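Local coordinates for protein CD38 molecule (Bos taurus, PDB 3P5S) that is a CD38-family ecto-enzyme, a disulfide-rich glycoprotein whose C-terminal part is built around a parallel beta sheet flanked by helices, at residues Q114-S119 with L134-D139; A125-K130 with Q273-S278; R197-G202 with W231-T236. One frame throughout, in Å; residues are numbered along the deposited sequence.

Contact 1 (Q114-S119 with L134-D139); sequences QQVFWS and LMTLED. With AVU ([(2R,3S,4R,5R)-5-(6-amino-9H-purin-9-yl)-3,4-dihydroxytetrahydrofuran-2-yl]methyl [(2R,3R,4R)-4-fluoro-3-hydroxytetrahydrofuran-2-yl]methyl dihydrogen diphosphate), chain E.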
# COMPACT_ATOMS: atom_id res chain seq x y z
N GLN A 114 -11.55 10.29 0.04
CA GLN A 114 -10.51 10.39 -1.00
C GLN A 114 -9.65 9.15 -1.14
O GLN A 114 -8.71 9.13 -1.94
CB GLN A 114 -9.55 11.54 -0.70
CG GLN A 114 -10.12 12.94 -0.77
CD GLN A 114 -9.00 13.97 -0.90
OE1 GLN A 114 -7.96 13.71 -1.53
NE2 GLN A 114 -9.19 15.13 -0.29
N GLN A 115 -9.93 8.13 -0.35
CA GLN A 115 -9.02 7.01 -0.22
C GLN A 115 -9.26 5.95 -1.29
O GLN A 115 -10.41 5.57 -1.59
CB GLN A 115 -9.14 6.38 1.18
CG GLN A 115 -8.00 5.44 1.51
CD GLN A 115 -7.89 5.13 2.99
OE1 GLN A 115 -8.40 5.87 3.83
NE2 GLN A 115 -7.24 4.03 3.31
N VAL A 116 -8.16 5.46 -1.85
CA VAL A 116 -8.22 4.46 -2.91
C VAL A 116 -7.31 3.26 -2.64
O VAL A 116 -6.11 3.41 -2.43
CB VAL A 116 -7.87 5.07 -4.30
CG1 VAL A 116 -7.86 3.98 -5.39
CG2 VAL A 116 -8.86 6.18 -4.64
N PHE A 117 -7.89 2.07 -2.64
CA PHE A 117 -7.14 0.82 -2.54
C PHE A 117 -6.99 0.21 -3.92
O PHE A 117 -7.73 0.57 -4.84
CB PHE A 117 -7.86 -0.18 -1.65
CG PHE A 117 -8.02 0.27 -0.22
CD1 PHE A 117 -7.11 -0.13 0.74
CD2 PHE A 117 -9.08 1.07 0.15
CE1 PHE A 117 -7.24 0.27 2.05
CE2 PHE A 117 -9.22 1.49 1.48
CZ PHE A 117 -8.30 1.07 2.43
N TRP A 118 -6.05 -0.72 -4.07
CA TRP A 118 -5.89 -1.45 -5.32
C TRP A 118 -5.28 -2.82 -5.04
O TRP A 118 -4.69 -3.05 -3.98
CB TRP A 118 -4.99 -0.67 -6.28
CG TRP A 118 -3.68 -0.26 -5.65
CD1 TRP A 118 -3.43 0.90 -4.99
CD2 TRP A 118 -2.46 -1.03 -5.60
NE1 TRP A 118 -2.13 0.93 -4.55
CE2 TRP A 118 -1.51 -0.25 -4.90
CE3 TRP A 118 -2.08 -2.29 -6.09
CZ2 TRP A 118 -0.21 -0.70 -4.66
CZ3 TRP A 118 -0.76 -2.73 -5.85
CH2 TRP A 118 0.15 -1.93 -5.16
N SER A 119 -5.40 -3.72 -6.01
CA SER A 119 -4.83 -5.04 -5.90
C SER A 119 -4.67 -5.52 -7.33
O SER A 119 -5.66 -5.63 -8.06
CB SER A 119 -5.79 -5.97 -5.12
OG SER A 119 -5.08 -7.09 -4.64
N LEU A 134 -7.64 11.87 -5.88
CA LEU A 134 -7.83 10.97 -4.76
C LEU A 134 -6.44 10.54 -4.29
O LEU A 134 -5.44 10.96 -4.85
CB LEU A 134 -8.67 9.76 -5.21
CG LEU A 134 -10.03 10.16 -5.76
CD1 LEU A 134 -10.83 8.89 -6.10
CD2 LEU A 134 -10.79 10.99 -4.72
N MET A 135 -6.37 9.67 -3.29
CA MET A 135 -5.05 9.26 -2.79
C MET A 135 -4.98 7.75 -2.58
O MET A 135 -5.87 7.16 -1.98
CB MET A 135 -4.70 10.00 -1.49
CG MET A 135 -4.61 11.52 -1.61
SD MET A 135 -4.29 12.33 -0.02
CE MET A 135 -2.69 11.66 0.37
N THR A 136 -3.91 7.14 -3.09
CA THR A 136 -3.63 5.75 -2.81
C THR A 136 -2.64 5.72 -1.67
O THR A 136 -2.20 6.78 -1.21
CB THR A 136 -3.03 5.02 -4.04
OG1 THR A 136 -1.81 5.67 -4.43
CG2 THR A 136 -4.04 4.98 -5.20
N LEU A 137 -2.29 4.53 -1.20
CA LEU A 137 -1.25 4.41 -0.17
C LEU A 137 0.06 5.11 -0.59
O LEU A 137 0.78 5.68 0.24
CB LEU A 137 -1.01 2.93 0.16
CG LEU A 137 0.08 2.76 1.23
CD1 LEU A 137 -0.33 3.55 2.47
CD2 LEU A 137 0.28 1.28 1.55
N GLU A 138 0.36 5.09 -1.89
CA GLU A 138 1.58 5.70 -2.41
C GLU A 138 1.52 7.23 -2.30
O GLU A 138 2.54 7.92 -2.47
CB GLU A 138 1.86 5.27 -3.87
CG GLU A 138 2.20 3.78 -4.06
CD GLU A 138 1.07 2.80 -3.64
OE1 GLU A 138 -0.12 3.19 -3.63
OE2 GLU A 138 1.39 1.63 -3.31
N ASP A 139 0.35 7.77 -1.99
CA ASP A 139 0.21 9.22 -1.89
C ASP A 139 0.24 9.72 -0.46
O ASP A 139 0.13 10.94 -0.21
CB ASP A 139 -1.06 9.69 -2.59
CG ASP A 139 -1.06 9.35 -4.07
OD1 ASP A 139 -0.05 9.62 -4.74
OD2 ASP A 139 -2.08 8.79 -4.54
N1 AVU E . 5.64 0.24 -3.41
C2 AVU E . 6.28 -0.94 -3.56
N3 AVU E . 5.64 -2.06 -3.16
C4 AVU E . 4.41 -2.04 -2.62
C5 AVU E . 3.74 -0.84 -2.46
C6 AVU E . 4.40 0.30 -2.87
N6 AVU E . 3.76 1.58 -2.72
N7 AVU E . 2.53 -1.13 -1.90
C8 AVU E . 2.47 -2.47 -1.70
N9 AVU E . 3.63 -3.03 -2.16
PA AVU E . -0.59 -6.96 -5.18
PB AVU E . -1.84 -6.11 -2.81
C1' AVU E . 4.05 -4.43 -2.22
O1A AVU E . -1.00 -8.41 -5.20
O1B AVU E . -0.97 -7.18 -2.17
C1R AVU E . -1.93 -1.92 0.26
C2' AVU E . 3.49 -5.31 -1.16
O2' AVU E . 4.51 -6.02 -0.52
O2A AVU E . -0.56 -6.34 -6.56
O2B AVU E . -3.31 -6.23 -2.48
C2R AVU E . -2.51 -0.83 -0.59
F2R AVU E . -1.47 -0.21 -1.15
C3' AVU E . 2.57 -6.20 -1.85
O3' AVU E . 2.67 -7.49 -1.36
O3A AVU E . -1.65 -6.11 -4.38
C3R AVU E . -3.21 -1.49 -1.65
O3R AVU E . -4.58 -1.19 -1.59
C4' AVU E . 2.87 -6.08 -3.35
O4' AVU E . 3.79 -5.05 -3.51
C4R AVU E . -2.97 -2.95 -1.49
O4R AVU E . -2.49 -3.11 -0.15
C5' AVU E . 1.62 -5.88 -4.24
O5' AVU E . 0.81 -6.99 -4.42
C5R AVU E . -2.04 -3.50 -2.52
O5R AVU E . -1.33 -4.67 -2.27
O HOH W 1 -3.72 2.23 -1.94
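Trp118 and Glu138 meet beside the bound AVU. The indole NE1 of Trp118 donates to Glu138 OE1 at 3.2 Å. The acceptor lies close to the ring plane and is approached on its syn side, 34° out of the carboxylate plane. The other oxygen, Glu138 OE2, sits at the ring edge, 3.1 Å from Trp118 CZ2. A bend in the Glu138 chain (chi2 62°) carries the carboxylate round to the indole. OE2 also faces the AVU amine N6, but that modelled approach is too short to be taken at face value. AVU C5R lies over one face of the indole, offset toward the rim, 3.6 Å from Trp118 CZ3. The Trp118 backbone N donates to AVU O3R at 2.9 Å, and Ser119 OG donates to AVU O2B.

Behind this first shell, Thr136 CG2 fills the corner between Val116 CB and Trp118 CD1. A water donates to Val116 O and accepts from Leu137 N. Thr136 N gives a nearly straight bond (171°) to Asp139 OD2, and Asp139 N returns to Thr136 O. These two bonds brace the 3-10 turn that carries Glu138. Farther out, a single beta bridge joins Gln115 and Met135. Met135 N donates to Gln114 O at 2.8 Å, and Val116 N to Met135 O at 2.9 Å. Val116 CG2 packs on Leu134 CB at 3.6 Å.

The one indole-carboxylate bond limits how far either group can turn, and with the ring face under C5R and the Trp118 N-H on O3R it probably shapes this wall of the AVU pocket.

Contact 2 (A125-K130 with Q273-S278); sequences AHEYAK and QFLQRS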
# COMPACT_ATOMS: atom_id res chain seq x y z
N ALA A 125 -4.63 2.21 -10.89
CA ALA A 125 -5.19 2.84 -9.70
C ALA A 125 -4.59 4.22 -9.48
O ALA A 125 -5.29 5.16 -9.13
CB ALA A 125 -4.97 1.97 -8.45
N HIS A 126 -3.28 4.32 -9.67
CA HIS A 126 -2.61 5.62 -9.52
C HIS A 126 -3.07 6.65 -10.58
O HIS A 126 -3.27 7.83 -10.27
CB HIS A 126 -1.10 5.46 -9.57
CG HIS A 126 -0.36 6.75 -9.44
ND1 HIS A 126 -0.46 7.55 -8.31
CD2 HIS A 126 0.44 7.42 -10.30
CE1 HIS A 126 0.28 8.63 -8.48
NE2 HIS A 126 0.83 8.58 -9.68
N GLU A 127 -3.23 6.22 -11.83
CA GLU A 127 -3.76 7.13 -12.85
C GLU A 127 -5.15 7.63 -12.49
O GLU A 127 -5.45 8.82 -12.59
CB GLU A 127 -3.85 6.45 -14.21
CG GLU A 127 -2.54 6.18 -14.88
CD GLU A 127 -2.76 5.65 -16.28
OE1 GLU A 127 -3.25 6.42 -17.13
OE2 GLU A 127 -2.46 4.45 -16.52
N TYR A 128 -6.00 6.70 -12.08
CA TYR A 128 -7.36 7.03 -11.68
C TYR A 128 -7.33 8.00 -10.51
O TYR A 128 -8.06 9.00 -10.50
CB TYR A 128 -8.11 5.74 -11.31
CG TYR A 128 -9.35 5.94 -10.49
CD1 TYR A 128 -10.48 6.53 -11.04
CD2 TYR A 128 -9.42 5.51 -9.18
CE1 TYR A 128 -11.62 6.70 -10.31
CE2 TYR A 128 -10.55 5.68 -8.44
CZ TYR A 128 -11.65 6.28 -9.01
OH TYR A 128 -12.78 6.46 -8.27
N ALA A 129 -6.48 7.72 -9.52
CA ALA A 129 -6.42 8.58 -8.34
C ALA A 129 -5.93 10.00 -8.70
O ALA A 129 -6.49 10.98 -8.22
CB ALA A 129 -5.51 7.97 -7.27
N LYS A 130 -4.89 10.07 -9.52
CA LYS A 130 -4.33 11.34 -9.97
C LYS A 130 -5.37 12.18 -10.72
O LYS A 130 -5.56 13.35 -10.43
CB LYS A 130 -3.11 11.08 -10.86
CG LYS A 130 -2.38 12.33 -11.35
CD LYS A 130 -1.28 11.94 -12.35
CE LYS A 130 -0.80 13.12 -13.20
NZ LYS A 130 -0.09 12.65 -14.43
N GLN A 273 -12.90 2.62 -20.60
CA GLN A 273 -14.25 2.97 -20.17
C GLN A 273 -14.26 3.38 -18.70
O GLN A 273 -15.05 4.23 -18.28
CB GLN A 273 -15.19 1.79 -20.34
CG GLN A 273 -15.37 1.30 -21.75
CD GLN A 273 -16.09 -0.05 -21.81
OE1 GLN A 273 -15.80 -0.97 -21.03
NE2 GLN A 273 -17.04 -0.17 -22.74
N PHE A 274 -13.38 2.76 -17.92
CA PHE A 274 -13.34 3.01 -16.50
C PHE A 274 -12.79 4.40 -16.24
O PHE A 274 -13.38 5.17 -15.49
CB PHE A 274 -12.47 1.98 -15.80
CG PHE A 274 -12.10 2.35 -14.38
CD1 PHE A 274 -13.08 2.48 -13.41
CD2 PHE A 274 -10.77 2.53 -14.03
CE1 PHE A 274 -12.74 2.79 -12.10
CE2 PHE A 274 -10.43 2.84 -12.72
CZ PHE A 274 -11.42 2.98 -11.76
N LEU A 275 -11.67 4.70 -16.89
CA LEU A 275 -10.99 5.99 -16.71
C LEU A 275 -11.79 7.12 -17.34
O LEU A 275 -12.12 8.10 -16.68
CB LEU A 275 -9.56 5.97 -17.27
CG LEU A 275 -8.52 5.17 -16.48
CD1 LEU A 275 -7.13 5.28 -17.12
CD2 LEU A 275 -8.47 5.63 -15.03
N GLN A 276 -12.11 6.97 -18.63
CA GLN A 276 -12.91 7.95 -19.34
C GLN A 276 -14.18 8.27 -18.56
O GLN A 276 -14.69 9.38 -18.61
CB GLN A 276 -13.28 7.44 -20.74
CG GLN A 276 -14.76 7.44 -21.02
CD GLN A 276 -15.09 6.90 -22.40
OE1 GLN A 276 -14.67 7.46 -23.42
NE2 GLN A 276 -15.84 5.82 -22.45
N ARG A 277 -14.66 7.27 -17.82
CA ARG A 277 -15.93 7.41 -17.08
C ARG A 277 -16.13 6.38 -15.96
O ARG A 277 -16.57 5.25 -16.20
CB ARG A 277 -17.11 7.34 -18.05
CG ARG A 277 -18.48 7.21 -17.37
CD ARG A 277 -19.63 7.45 -18.35
NE ARG A 277 -19.62 8.81 -18.87
CZ ARG A 277 -19.94 9.89 -18.16
NH1 ARG A 277 -20.29 9.76 -16.88
NH2 ARG A 277 -19.91 11.10 -18.72
N SER A 278 -15.82 6.78 -14.72
CA SER A 278 -16.12 5.93 -13.58
C SER A 278 -17.57 6.18 -13.17
O SER A 278 -18.50 5.92 -13.94
CB SER A 278 -15.18 6.20 -12.41
OG SER A 278 -15.76 7.14 -11.52
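Helix 122-132 and the C-terminal helix 271-276 lie next to each other on one face of the central parallel sheet, and Tyr128, Phe274 and Leu275 fill the groove between them. Phe274 CZ stands over a face of the Tyr128 ring, offset toward the rim, and comes within 3.7 Å of Tyr128 CD1. The ring centroids are 5.0 Å apart and the planes are inclined at 38°, so the two rings meet at a slant. In both residues CG is anti to the backbone N (chi1 162° for Tyr128 and 166° for Phe274), which swings each ring out from its helix into the groove.

Leu275 reaches the backbone of helix 122-132. Its CD2 branch touches Tyr128 CB at 3.7 Å and Tyr128 CA at 3.8 Å. Its CD1 branch meets Glu127 OE1 at 4.0 Å. That carboxylate has its polar partner in Arg271, with which it forms a salt bridge. Ser278 CB, at the chain end, approaches Tyr128 CE1 at 4.2 Å. Beneath the groove, Tyr128 and Phe274 both rest on Val199 of strand 195-201, and Phe274 also meets the Trp231 ring.

No hydrogen bond joins 125-130 to 273-278. The contact depends on apolar fit, buried toward the sheet, while the charged pair Glu127 and Arg271 links the same two helices on the solvent side.

Contact 3 (R197-G202 with W231-T236); sequences RVVLNG and WLVHDT. With NAG (2-acetamido-2-deoxy-beta-D-glucopyranose), chain C.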
# COMPACT_ATOMS: atom_id res chain seq x y z
N ARG A 197 -12.74 3.69 -2.25
CA ARG A 197 -12.89 2.94 -3.51
C ARG A 197 -11.75 1.94 -3.65
O ARG A 197 -10.68 2.14 -3.10
CB ARG A 197 -12.92 3.89 -4.68
CG ARG A 197 -13.83 5.07 -4.46
CD ARG A 197 -13.06 6.33 -4.68
NE ARG A 197 -13.77 7.45 -4.10
CZ ARG A 197 -13.61 7.86 -2.85
NH1 ARG A 197 -12.75 7.24 -2.02
NH2 ARG A 197 -14.33 8.89 -2.43
N VAL A 198 -11.99 0.85 -4.37
CA VAL A 198 -10.94 -0.09 -4.68
C VAL A 198 -10.97 -0.43 -6.16
O VAL A 198 -12.05 -0.62 -6.74
CB VAL A 198 -11.05 -1.38 -3.85
CG1 VAL A 198 -12.32 -2.13 -4.18
CG2 VAL A 198 -9.81 -2.27 -4.09
N VAL A 199 -9.79 -0.50 -6.76
CA VAL A 199 -9.69 -0.85 -8.17
C VAL A 199 -9.10 -2.23 -8.24
O VAL A 199 -8.01 -2.47 -7.69
CB VAL A 199 -8.75 0.10 -8.94
CG1 VAL A 199 -8.63 -0.31 -10.41
CG2 VAL A 199 -9.21 1.57 -8.77
N LEU A 200 -9.84 -3.15 -8.87
CA LEU A 200 -9.43 -4.53 -8.95
C LEU A 200 -9.34 -4.95 -10.41
O LEU A 200 -9.87 -4.29 -11.31
CB LEU A 200 -10.42 -5.45 -8.20
CG LEU A 200 -10.59 -5.19 -6.68
CD1 LEU A 200 -11.74 -6.01 -6.08
CD2 LEU A 200 -9.29 -5.49 -5.94
N ASN A 201 -8.64 -6.05 -10.63
CA ASN A 201 -8.34 -6.54 -11.96
C ASN A 201 -9.34 -7.59 -12.45
O ASN A 201 -9.29 -8.74 -12.03
CB ASN A 201 -6.92 -7.12 -11.99
CG ASN A 201 -6.41 -7.34 -13.40
OD1 ASN A 201 -7.16 -7.67 -14.30
ND2 ASN A 201 -5.11 -7.15 -13.58
N GLY A 202 -10.24 -7.19 -13.34
CA GLY A 202 -11.21 -8.11 -13.89
C GLY A 202 -10.65 -9.00 -14.99
O GLY A 202 -11.39 -9.75 -15.63
N TRP A 231 -14.37 -1.42 -8.37
CA TRP A 231 -14.41 -1.34 -9.82
C TRP A 231 -13.55 -2.47 -10.31
O TRP A 231 -12.36 -2.52 -9.97
CB TRP A 231 -13.85 0.00 -10.30
CG TRP A 231 -14.68 1.19 -9.82
CD1 TRP A 231 -14.53 1.87 -8.65
CD2 TRP A 231 -15.77 1.80 -10.50
NE1 TRP A 231 -15.46 2.88 -8.56
CE2 TRP A 231 -16.24 2.85 -9.68
CE3 TRP A 231 -16.41 1.54 -11.71
CZ2 TRP A 231 -17.31 3.66 -10.05
CZ3 TRP A 231 -17.48 2.35 -12.07
CH2 TRP A 231 -17.91 3.40 -11.24
N LEU A 232 -14.14 -3.39 -11.06
CA LEU A 232 -13.40 -4.49 -11.66
C LEU A 232 -13.17 -4.16 -13.12
O LEU A 232 -14.11 -4.06 -13.90
CB LEU A 232 -14.13 -5.83 -11.53
CG LEU A 232 -14.08 -6.57 -10.20
CD1 LEU A 232 -14.77 -5.75 -9.13
CD2 LEU A 232 -14.74 -7.98 -10.30
N VAL A 233 -11.90 -3.97 -13.46
CA VAL A 233 -11.53 -3.38 -14.73
C VAL A 233 -10.65 -4.34 -15.49
O VAL A 233 -9.70 -4.90 -14.92
CB VAL A 233 -10.73 -2.08 -14.50
CG1 VAL A 233 -10.36 -1.47 -15.84
CG2 VAL A 233 -11.56 -1.09 -13.69
N HIS A 234 -10.95 -4.54 -16.77
CA HIS A 234 -10.26 -5.55 -17.57
C HIS A 234 -9.38 -4.95 -18.65
O HIS A 234 -9.58 -3.80 -19.06
CB HIS A 234 -11.26 -6.56 -18.17
CG HIS A 234 -12.22 -5.97 -19.16
ND1 HIS A 234 -11.87 -5.72 -20.47
CD2 HIS A 234 -13.52 -5.62 -19.05
CE1 HIS A 234 -12.91 -5.22 -21.12
NE2 HIS A 234 -13.92 -5.14 -20.27
N ASP A 235 -8.38 -5.72 -19.09
CA ASP A 235 -7.42 -5.27 -20.11
C ASP A 235 -8.11 -4.92 -21.44
O ASP A 235 -8.95 -5.68 -21.92
CB ASP A 235 -6.37 -6.36 -20.38
CG ASP A 235 -5.66 -6.82 -19.12
OD1 ASP A 235 -5.53 -5.98 -18.20
OD2 ASP A 235 -5.24 -7.99 -19.04
N THR A 236 -7.75 -3.79 -22.03
CA THR A 236 -8.29 -3.44 -23.34
C THR A 236 -8.02 -4.57 -24.32
O THR A 236 -6.89 -5.05 -24.42
CB THR A 236 -7.65 -2.16 -23.92
OG1 THR A 236 -7.70 -1.10 -22.95
CG2 THR A 236 -8.38 -1.73 -25.20
C1 NAG C . -4.02 -7.48 -15.22
C2 NAG C . -3.55 -6.04 -15.30
C3 NAG C . -2.32 -6.04 -16.22
C4 NAG C . -1.31 -7.12 -15.80
C5 NAG C . -2.00 -8.42 -15.38
C6 NAG C . -1.09 -9.48 -14.77
C7 NAG C . -5.12 -4.15 -15.08
C8 NAG C . -6.38 -3.55 -15.63
N2 NAG C . -4.68 -5.24 -15.72
O3 NAG C . -1.72 -4.76 -16.19
O4 NAG C . -0.40 -7.40 -16.86
O5 NAG C . -3.03 -8.12 -14.47
O6 NAG C . -0.65 -9.06 -13.51
O7 NAG C . -4.55 -3.64 -14.12
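Val199, Leu200 and Asn201 pair in parallel with Trp231, Leu232 and Val233; the axes of the two short strand segments approach to 4.7 Å and their directions differ by 34°. Trp231 N donates to Val198 O at 2.9 Å, Leu200 N to Trp231 O at 2.8 Å, Val233 N to Leu200 O at 3.0 Å and Gly202 N to Val233 O at 2.8 Å. The last reaches its acceptor from above the carbonyl plane.

Val199, Asn201, Trp231 and Val233 share one face of the sheet. There Val199 CG1 loosely touches Val233 CG2, and helix 122-132 covers both valines through Leu124. Val198 O lies at the Trp231 ring edge, near its plane, 4.0 Å from CD1. On the other face Leu200 CD1 lies 4.3 Å from Leu232 CD1. Asn201, in an Asn-Gly-Ser sequon, very probably bears the glycan, though the modelled ND2 to C1 spacing is doubtful. Its CG, anti to the backbone N (chi1 -166°), carries the amide toward the sugar. Ser203 N donates to Asn201 OD1. NAG N2 donates to Asp235 OD1 at 2.7 Å, so the second segment also touches the sugar.

Strands 195-201 and 227-234, with helix 213-218 between, form a beta-alpha-beta unit, and the sugar sits at the C-terminal end of its parallel pair.

In the fold
Contact 1 closes the first loop: strand 115-119 runs into helix 122-132, and the chain returns at 134-139. That helix also supplies the first half of contact 2, so contacts 1 and 2 cross along the sequence. Contact 2 closes only at the C terminus, and contact 3 is nested within its long loop, after contact 1 has closed. Strands 115-119 and 195-201 are neighbours in the sheet, with Phe117 N close to Arg197 O. This joins contact 1 to contact 3. Ser278 of contact 2 packs on Trp231, and Phe274 on Val233, of contact 3. Together they tie the AVU pocket, the sheet and the C-terminal helix into one body.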